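Local coordinates for protein glycerophosphodiester phosphodiesterase (Parabacteroides distasonis, PDB 3NO3) that belongs to the glycerophosphoryl diester phosphodiesterase family, has a TIM-barrel fold and carries a magnesium ion on acidic side chains inside the barrel, at residues G37-V42 / I101-S106. Residues are numbered along the deposited sequence; the frame is centred on the assembly and turned at random.
Sequences GSEFDV and IFELKS. With MG (magnesium ion), chain B.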
ATOM      1  N   GLY A  37      -8.228   1.475  -4.579  1.00 21.88           N
ATOM      2  CA  GLY A  37      -7.561   1.506  -3.304  1.00 20.57           C
ATOM      3  C   GLY A  37      -6.791   2.743  -2.984  1.00 19.24           C
ATOM      4  O   GLY A  37      -6.463   3.555  -3.862  1.00 19.88           O
ATOM      5  N   SER A  38      -6.538   2.893  -1.685  1.00 18.60           N
ATOM      6  CA  SER A  38      -5.711   3.958  -1.135  1.00 18.01           C
ATOM      7  C   SER A  38      -4.587   3.317  -0.322  1.00 17.43           C
ATOM      8  O   SER A  38      -4.846   2.577   0.638  1.00 18.31           O
ATOM      9  CB  SER A  38      -6.535   4.900  -0.262  1.00 18.57           C
ATOM     10  OG  SER A  38      -5.911   6.186  -0.171  1.00 16.52           O
ATOM     11  N   GLU A  39      -3.345   3.609  -0.718  1.00 17.54           N
ATOM     12  CA  GLU A  39      -2.142   3.076  -0.073  1.00 15.96           C
ATOM     13  C   GLU A  39      -1.616   4.051   0.978  1.00 15.79           C
ATOM     14  O   GLU A  39      -1.738   5.290   0.842  1.00 15.23           O
ATOM     15  CB  GLU A  39      -1.086   2.757  -1.129  1.00 16.12           C
ATOM     16  CG  GLU A  39       0.155   2.052  -0.601  1.00 17.17           C
ATOM     17  CD  GLU A  39       1.354   2.946  -0.327  1.00 17.68           C
ATOM     18  OE1 GLU A  39       1.308   4.202  -0.426  1.00 17.10           O
ATOM     19  OE2 GLU A  39       2.453   2.357  -0.080  1.00 16.75           O
ATOM     20  N   PHE A  40      -1.072   3.465   2.040  1.00 15.40           N
ATOM     21  CA  PHE A  40      -0.489   4.232   3.120  1.00 15.06           C
ATOM     22  C   PHE A  40       0.607   3.434   3.837  1.00 15.17           C
ATOM     23  O   PHE A  40       0.593   2.200   3.801  1.00 13.13           O
ATOM     24  CB  PHE A  40      -1.618   4.733   4.061  1.00 15.22           C
ATOM     25  CG  PHE A  40      -2.445   3.642   4.624  1.00 16.45           C
ATOM     26  CD1 PHE A  40      -2.089   3.033   5.816  1.00 15.41           C
ATOM     27  CD2 PHE A  40      -3.582   3.191   3.965  1.00 17.63           C
ATOM     28  CE1 PHE A  40      -2.859   2.004   6.321  1.00 14.08           C
ATOM     29  CE2 PHE A  40      -4.344   2.166   4.480  1.00 18.72           C
ATOM     30  CZ  PHE A  40      -3.975   1.575   5.665  1.00 14.42           C
ATOM     31  N   ASP A  41       1.543   4.163   4.474  1.00 14.00           N
ATOM     32  CA  ASP A  41       2.728   3.586   5.067  1.00 13.75           C
ATOM     33  C   ASP A  41       2.672   3.629   6.589  1.00 13.94           C
ATOM     34  O   ASP A  41       2.337   4.658   7.173  1.00 13.16           O
ATOM     35  CB  ASP A  41       3.945   4.341   4.579  1.00 14.24           C
ATOM     36  CG  ASP A  41       3.992   4.424   3.094  1.00 15.05           C
ATOM     37  OD1 ASP A  41       4.082   3.351   2.461  1.00 14.71           O
ATOM     38  OD2 ASP A  41       3.981   5.532   2.511  1.00 16.74           O
ATOM     39  N   VAL A  42       3.000   2.516   7.229  1.00 13.81           N
ATOM     40  CA  VAL A  42       2.807   2.366   8.682  1.00 12.47           C
ATOM     41  C   VAL A  42       4.124   2.010   9.399  1.00 13.31           C
ATOM     42  O   VAL A  42       4.839   1.121   8.954  1.00 11.88           O
ATOM     43  CB  VAL A  42       1.744   1.331   8.965  1.00 13.00           C
ATOM     44  CG1 VAL A  42       1.499   1.186  10.532  1.00 11.03           C
ATOM     45  CG2 VAL A  42       0.431   1.680   8.200  1.00 12.90           C
ATOM     46  N   ILE A 101      -4.729  -0.343   1.209  1.00 15.43           N
ATOM     47  CA  ILE A 101      -3.476  -0.958   0.805  1.00 15.27           C
ATOM     48  C   ILE A 101      -2.417  -0.538   1.837  1.00 15.21           C
ATOM     49  O   ILE A 101      -1.880   0.541   1.784  1.00 15.49           O
ATOM     50  CB  ILE A 101      -3.063  -0.592  -0.648  1.00 15.14           C
ATOM     51  CG1 ILE A 101      -4.219  -0.820  -1.646  1.00 18.84           C
ATOM     52  CG2 ILE A 101      -1.852  -1.399  -1.048  1.00 14.35           C
ATOM     53  CD1 ILE A 101      -4.820  -2.234  -1.688  1.00 18.73           C
ATOM     54  N   PHE A 102      -2.157  -1.420   2.801  1.00 14.48           N
ATOM     55  CA  PHE A 102      -1.471  -1.122   4.049  1.00 14.64           C
ATOM     56  C   PHE A 102      -0.038  -1.554   3.836  1.00 15.14           C
ATOM     57  O   PHE A 102       0.226  -2.753   3.806  1.00 15.40           O
ATOM     58  CB  PHE A 102      -2.178  -1.974   5.125  1.00 14.76           C
ATOM     59  CG  PHE A 102      -1.734  -1.793   6.573  1.00 16.09           C
ATOM     60  CD1 PHE A 102      -0.412  -1.980   7.016  1.00 15.23           C
ATOM     61  CD2 PHE A 102      -2.704  -1.569   7.540  1.00 17.70           C
ATOM     62  CE1 PHE A 102      -0.085  -1.886   8.349  1.00 14.89           C
ATOM     63  CE2 PHE A 102      -2.379  -1.462   8.872  1.00 13.79           C
ATOM     64  CZ  PHE A 102      -1.084  -1.608   9.280  1.00 15.46           C
ATOM     65  N   GLU A 103       0.872  -0.598   3.658  1.00 15.42           N
ATOM     66  CA  GLU A 103       2.295  -0.900   3.643  1.00 14.99           C
ATOM     67  C   GLU A 103       2.863  -0.873   5.067  1.00 14.41           C
ATOM     68  O   GLU A 103       2.917   0.198   5.686  1.00 14.70           O
ATOM     69  CB  GLU A 103       3.106   0.031   2.735  1.00 15.69           C
ATOM     70  CG  GLU A 103       4.572  -0.409   2.728  1.00 14.04           C
ATOM     71  CD  GLU A 103       5.496   0.365   1.792  1.00 18.15           C
ATOM     72  OE1 GLU A 103       5.039   1.084   0.872  1.00 14.14           O
ATOM     73  OE2 GLU A 103       6.713   0.187   1.950  1.00 15.85           O
ATOM     74  N   LEU A 104       3.314  -2.013   5.578  1.00 14.35           N
ATOM     75  CA  LEU A 104       4.101  -1.976   6.832  1.00 13.59           C
ATOM     76  C   LEU A 104       5.562  -1.684   6.445  1.00 13.73           C
ATOM     77  O   LEU A 104       6.193  -2.454   5.690  1.00 13.89           O
ATOM     78  CB  LEU A 104       4.016  -3.266   7.639  1.00 13.37           C
ATOM     79  CG  LEU A 104       4.600  -3.250   9.045  1.00 14.71           C
ATOM     80  CD1 LEU A 104       3.893  -2.156   9.966  1.00 12.86           C
ATOM     81  CD2 LEU A 104       4.550  -4.693   9.665  1.00 13.51           C
ATOM     82  N   LYS A 105       6.093  -0.595   6.976  1.00 13.34           N
ATOM     83  CA  LYS A 105       7.510  -0.231   6.777  1.00 13.32           C
ATOM     84  C   LYS A 105       8.415  -1.233   7.449  1.00 14.18           C
ATOM     85  O   LYS A 105       8.003  -1.925   8.394  1.00 14.17           O
ATOM     86  CB  LYS A 105       7.770   1.146   7.344  1.00 14.92           C
ATOM     87  CG  LYS A 105       6.996   2.280   6.641  1.00 14.85           C
ATOM     88  CD  LYS A 105       7.480   2.564   5.208  1.00 15.99           C
ATOM     89  CE  LYS A 105       8.965   3.007   5.109  1.00 16.62           C
ATOM     90  NZ  LYS A 105       9.184   3.732   3.812  1.00 16.49           N
ATOM     91  N   SER A 106       9.635  -1.336   6.954  1.00 14.47           N
ATOM     92  CA  SER A 106      10.625  -2.242   7.509  0.50 14.47           C
ATOM     93  C   SER A 106      11.117  -1.763   8.894  1.00 15.01           C
ATOM     94  O   SER A 106      11.512  -0.579   9.050  1.00 14.19           O
ATOM     95  CB  SER A 106      11.826  -2.344   6.564  0.50 15.38           C
ATOM     96  OG  SER A 106      12.711  -3.368   6.982  0.50 16.18           O
TER
HETATM   97 MG    MG B 301       4.410   2.934   0.449  1.00 15.72          MG
HETATM   98  O   HOH W   1       3.837   4.962   0.004  1.00 11.73           O
HETATM   99  O   HOH W   2       6.386   3.733   0.649  1.00 15.32           O
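One carboxylate oxygen from each of three acidic residues grips the magnesium ion: Glu-103 OE1 lies 2.0 Å from the metal, with Glu-39 OE2 and Asp-41 OD1 filling two further sites. The metal draws the oxygens together, Asp-41 OD1 and Glu-103 OE1 approaching to 2.9 Å without a hydrogen bond, and the carboxylate planes of these two residues stand nearly perpendicular, at 86°. Glu-103 reaches the ion as an extended chain, whereas Glu-39 starts with CG anti to the backbone N (chi1 -174°) and then bends at chi2, which carries OE2 to the ion. Two waters and an atom from elsewhere in the structure complete the six ligands; one water donates to Glu-39 OE1 (2.7 Å) and to Asp-41 OD2, bridging the second oxygens, which accept further bonds from Arg-11 N and Asn-22 ND2 respectively.

Behind the carboxylates, strands 37-42 and 101-104 pair in parallel through backbone hydrogen bonds that begin with Ile-101 N to Ser-38 O; a fifth, Lys-105 N to Val-42 O, comes from the first residue after the strand. On the opposite face these two strands present Phe-40, Val-42, Phe-102 and Leu-104. Val-42 CG2 sits over the Phe-102 ring, 3.9 Å from its centroid, and the Phe-40 ring, inclined at 59° to that of Phe-102, brings CE1 within 3.8 Å of Phe-102 CD2. Helix 110-126 packs on Phe-102 and Leu-104. Adjacent parallel strands with metal-binding acids directed into the barrel and hydrophobic side chains facing the surrounding helices are characteristic of the TIM-barrel glycerophosphodiester phosphodiesterase family, here forming its magnesium site.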